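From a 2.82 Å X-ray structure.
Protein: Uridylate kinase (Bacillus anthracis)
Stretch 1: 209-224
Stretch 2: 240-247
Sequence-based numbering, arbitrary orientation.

Stretch 1 (209-224) ALLLARDYNLPAHVFN
Stretch 2 240-247: VGTLINDD

Gly 241, just before the second strand, has phi 71° and psi -160°, a conformation that favours glycine. Gly 241 CA lies 3.5 Å from Val 222 O and 4.2 Å from Phe 223 CB. A CB at its ideal position on Gly 241 would point toward the first stretch and clash with both of those atoms, at 2.6 Å from Val 222 O and 2.8 Å from Phe 223 CB.

The contact is built on an antiparallel pairing of two strands. Strand 220-224 runs at 160° to strand 242-245, and the axes approach to 4.8 Å. The register pairs Ala 220 with Ile 244 (CA to CA 5.0 Å), His 221 with Leu 243 (CA to CA 4.8 Å) and Val 222 with Thr 242. Both strands have extended phi/psi, for example -122/147 at Ala 220 and -117/113 at Leu 243.

Ala 220 and Ile 244 form a hydrogen-bonded pair. Ala 220 N donates to Ile 244 O at 3.2 Å, and Ile 244 N donates to Ala 220 O at 2.8 Å. The next such pair repeats this: Val 222 N to Thr 242 O is 3.0 Å, and Thr 242 N to Val 222 O is 2.8 Å. His 221 and Leu 243 lie between them as a non-hydrogen-bonded pair. Here CA-H...O contacts add to the ladder, with His 221 CA 3.3 Å from Thr 242 O and Leu 243 CA 3.5 Å from Ala 220 O.

Ala 220, Val 222, Thr 242 and Ile 244 share one face of the sheet. Ile 244 (chi1 m, chi2 t) has the largest covered area. Ile 244 CB is 4.2 Å from Ala 220 CB, Ile 244 CD1 4.2 Å from Val 222 CG2 (chi1 t), and Ile 244 CG2 4.5 Å from Leu 210 CD2 on the helix.

His 221 and Leu 243 share the other face. His 221 is m, with chi2 -94°. Leu 243 is t, t, which places Leu 243 CD2 over the imidazole face, 3.9 Å from the His 221 ring centroid and 21° off the normal. Leu 243 CD2 also lies 4.2 Å from Pro 219 CB.

Before this strand, the helix that includes 209-215 leads into a Schellman motif at Asn 217. Asn 217 has phi 72° and psi 12°. Leu 218 N bonds weakly to Ala 213 O at 2.9 Å, and Asn 217 N weakly to Arg 214 O at 3.4 Å.

Water 1 joins the helix to the second stretch, donating to Arg 214 O at 2.8 Å and to Asp 246 OD2 at 2.6 Å. Arg 214 NH1 makes a salt bridge to Asp 215 OD1 at 2.6 Å.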

# COMPACT_ATOMS: atom_id res chain seq x y z
N ALA A 209 -13.08 -27.21 5.09
CA ALA A 209 -14.16 -26.26 5.29
C ALA A 209 -15.16 -26.85 6.29
O ALA A 209 -15.64 -26.17 7.18
CB ALA A 209 -14.81 -25.93 3.98
N LEU A 210 -15.35 -28.15 6.17
CA LEU A 210 -16.22 -28.96 7.01
C LEU A 210 -15.75 -28.96 8.46
O LEU A 210 -16.55 -28.86 9.38
CB LEU A 210 -16.09 -30.40 6.51
CG LEU A 210 -17.31 -31.28 6.60
CD1 LEU A 210 -17.11 -32.21 7.81
CD2 LEU A 210 -18.50 -30.32 6.77
N LEU A 211 -14.45 -29.18 8.64
CA LEU A 211 -13.84 -29.25 9.96
C LEU A 211 -13.99 -27.91 10.66
O LEU A 211 -14.28 -27.86 11.85
CB LEU A 211 -12.36 -29.58 9.81
CG LEU A 211 -11.89 -31.05 9.93
CD1 LEU A 211 -12.92 -32.08 9.44
CD2 LEU A 211 -10.53 -31.25 9.29
N LEU A 212 -13.76 -26.84 9.93
CA LEU A 212 -13.81 -25.48 10.45
C LEU A 212 -15.20 -25.21 10.98
O LEU A 212 -15.38 -24.76 12.11
CB LEU A 212 -13.55 -24.50 9.31
CG LEU A 212 -12.73 -23.27 9.70
CD1 LEU A 212 -13.16 -22.10 8.86
CD2 LEU A 212 -12.87 -23.00 11.19
N ALA A 213 -16.16 -25.40 10.09
CA ALA A 213 -17.55 -25.21 10.42
C ALA A 213 -17.92 -26.08 11.62
O ALA A 213 -18.65 -25.64 12.50
CB ALA A 213 -18.39 -25.59 9.20
N ARG A 214 -17.37 -27.29 11.68
CA ARG A 214 -17.67 -28.20 12.78
C ARG A 214 -17.05 -27.71 14.08
O ARG A 214 -17.68 -27.73 15.13
CB ARG A 214 -17.18 -29.62 12.45
CG ARG A 214 -17.16 -30.61 13.61
CD ARG A 214 -15.76 -30.74 14.20
NE ARG A 214 -15.09 -31.99 13.85
CZ ARG A 214 -13.79 -32.08 13.61
NH1 ARG A 214 -13.03 -30.99 13.62
NH2 ARG A 214 -13.23 -33.26 13.36
N ASP A 215 -15.85 -27.15 13.99
CA ASP A 215 -15.17 -26.60 15.15
C ASP A 215 -15.85 -25.37 15.74
O ASP A 215 -15.82 -25.16 16.95
CB ASP A 215 -13.69 -26.33 14.85
CG ASP A 215 -12.89 -27.62 14.71
OD1 ASP A 215 -13.48 -28.72 14.74
OD2 ASP A 215 -11.66 -27.54 14.57
N TYR A 216 -16.43 -24.54 14.87
CA TYR A 216 -17.07 -23.30 15.32
C TYR A 216 -18.57 -23.42 15.36
O TYR A 216 -19.27 -22.45 15.60
CB TYR A 216 -16.66 -22.14 14.43
CG TYR A 216 -15.29 -21.63 14.77
CD1 TYR A 216 -15.13 -20.57 15.64
CD2 TYR A 216 -14.16 -22.33 14.35
CE1 TYR A 216 -13.89 -20.19 16.06
CE2 TYR A 216 -12.91 -21.95 14.79
CZ TYR A 216 -12.79 -20.90 15.65
OH TYR A 216 -11.54 -20.49 16.02
N ASN A 217 -19.08 -24.61 15.07
CA ASN A 217 -20.52 -24.84 15.09
C ASN A 217 -21.38 -24.23 13.97
O ASN A 217 -22.60 -24.22 14.08
CB ASN A 217 -21.09 -24.51 16.46
CG ASN A 217 -21.47 -25.74 17.22
OD1 ASN A 217 -22.36 -26.47 16.80
ND2 ASN A 217 -20.72 -26.04 18.28
N LEU A 218 -20.76 -23.73 12.91
CA LEU A 218 -21.52 -23.18 11.79
C LEU A 218 -22.36 -24.27 11.16
O LEU A 218 -21.89 -25.34 10.80
CB LEU A 218 -20.61 -22.58 10.71
CG LEU A 218 -21.03 -21.35 9.88
CD1 LEU A 218 -20.88 -21.58 8.39
CD2 LEU A 218 -22.36 -20.75 10.21
N PRO A 219 -23.64 -24.00 10.99
CA PRO A 219 -24.46 -25.01 10.33
C PRO A 219 -24.40 -24.73 8.83
O PRO A 219 -24.27 -23.58 8.39
CB PRO A 219 -25.88 -24.74 10.87
CG PRO A 219 -25.79 -23.47 11.71
CD PRO A 219 -24.33 -23.29 12.08
N ALA A 220 -24.49 -25.78 8.02
CA ALA A 220 -24.48 -25.60 6.58
C ALA A 220 -25.73 -26.17 5.95
O ALA A 220 -26.20 -27.21 6.38
CB ALA A 220 -23.26 -26.25 5.96
N HIS A 221 -26.20 -25.55 4.88
CA HIS A 221 -27.33 -26.09 4.14
C HIS A 221 -26.93 -26.33 2.70
O HIS A 221 -26.43 -25.44 2.03
CB HIS A 221 -28.51 -25.14 4.20
CG HIS A 221 -29.16 -25.09 5.55
ND1 HIS A 221 -30.24 -25.88 5.87
CD2 HIS A 221 -28.90 -24.34 6.65
CE1 HIS A 221 -30.60 -25.64 7.12
NE2 HIS A 221 -29.81 -24.70 7.61
N VAL A 222 -27.07 -27.57 2.24
CA VAL A 222 -26.79 -27.90 0.85
C VAL A 222 -28.14 -28.13 0.18
O VAL A 222 -29.00 -28.84 0.71
CB VAL A 222 -25.80 -29.08 0.72
CG1 VAL A 222 -25.41 -29.33 -0.74
CG2 VAL A 222 -24.54 -28.80 1.56
N PHE A 223 -28.38 -27.44 -0.92
CA PHE A 223 -29.70 -27.49 -1.53
C PHE A 223 -29.64 -27.06 -2.97
O PHE A 223 -28.62 -26.58 -3.44
CB PHE A 223 -30.64 -26.55 -0.79
CG PHE A 223 -30.19 -25.11 -0.79
CD1 PHE A 223 -29.48 -24.57 0.28
CD2 PHE A 223 -30.39 -24.31 -1.91
CE1 PHE A 223 -29.01 -23.28 0.22
CE2 PHE A 223 -29.95 -23.02 -1.94
CZ PHE A 223 -29.25 -22.50 -0.89
N ASN A 224 -30.77 -27.20 -3.67
CA ASN A 224 -30.88 -26.85 -5.09
C ASN A 224 -31.13 -25.36 -5.31
O ASN A 224 -32.28 -24.91 -5.24
CB ASN A 224 -32.04 -27.63 -5.72
CG ASN A 224 -31.76 -28.03 -7.16
OD1 ASN A 224 -30.71 -27.69 -7.72
ND2 ASN A 224 -32.68 -28.77 -7.76
N VAL A 240 -35.83 -28.47 3.77
CA VAL A 240 -35.63 -28.82 2.37
C VAL A 240 -34.13 -28.90 2.15
O VAL A 240 -33.39 -28.30 2.91
CB VAL A 240 -36.33 -27.84 1.40
CG1 VAL A 240 -36.30 -26.42 1.94
CG2 VAL A 240 -35.71 -27.91 0.02
N GLY A 241 -33.68 -29.76 1.25
CA GLY A 241 -32.25 -29.95 1.06
C GLY A 241 -31.65 -30.68 2.25
O GLY A 241 -32.36 -31.30 3.03
N THR A 242 -30.34 -30.57 2.43
CA THR A 242 -29.64 -31.24 3.54
C THR A 242 -29.11 -30.23 4.58
O THR A 242 -28.66 -29.16 4.21
CB THR A 242 -28.48 -32.13 2.99
OG1 THR A 242 -29.03 -33.34 2.45
CG2 THR A 242 -27.52 -32.44 4.10
N LEU A 243 -29.14 -30.58 5.86
CA LEU A 243 -28.63 -29.71 6.93
C LEU A 243 -27.47 -30.37 7.63
O LEU A 243 -27.68 -31.31 8.37
CB LEU A 243 -29.67 -29.49 8.03
CG LEU A 243 -29.55 -28.26 8.94
CD1 LEU A 243 -30.09 -28.45 10.35
CD2 LEU A 243 -28.13 -27.77 9.00
N ILE A 244 -26.27 -29.81 7.50
CA ILE A 244 -25.09 -30.35 8.17
C ILE A 244 -24.86 -29.71 9.54
O ILE A 244 -24.65 -28.52 9.67
CB ILE A 244 -23.87 -30.23 7.25
CG1 ILE A 244 -24.34 -30.54 5.82
CG2 ILE A 244 -22.78 -31.16 7.73
CD1 ILE A 244 -23.26 -31.02 4.91
N ASN A 245 -24.91 -30.55 10.56
CA ASN A 245 -25.03 -30.13 11.95
C ASN A 245 -24.12 -30.98 12.82
O ASN A 245 -23.44 -31.90 12.34
CB ASN A 245 -26.44 -30.55 12.36
CG ASN A 245 -27.21 -29.45 13.03
OD1 ASN A 245 -28.49 -29.34 12.67
ND2 ASN A 245 -26.75 -28.90 14.03
N ASP A 246 -24.27 -30.81 14.13
CA ASP A 246 -23.68 -31.72 15.07
C ASP A 246 -24.77 -32.50 15.75
O ASP A 246 -24.49 -33.36 16.58
CB ASP A 246 -22.76 -31.06 16.09
CG ASP A 246 -21.59 -31.96 16.46
OD1 ASP A 246 -21.83 -33.13 16.87
OD2 ASP A 246 -20.43 -31.59 16.19
N ASP A 247 -25.99 -32.34 15.25
CA ASP A 247 -27.17 -33.12 15.67
C ASP A 247 -26.80 -34.55 15.25
O ASP A 247 -25.65 -34.81 14.95
CB ASP A 247 -28.41 -32.71 14.87
CG ASP A 247 -29.29 -31.70 15.60
OD1 ASP A 247 -28.91 -31.23 16.71
OD2 ASP A 247 -30.34 -31.32 15.03
O HOH W 1 -19.42 -29.27 16.67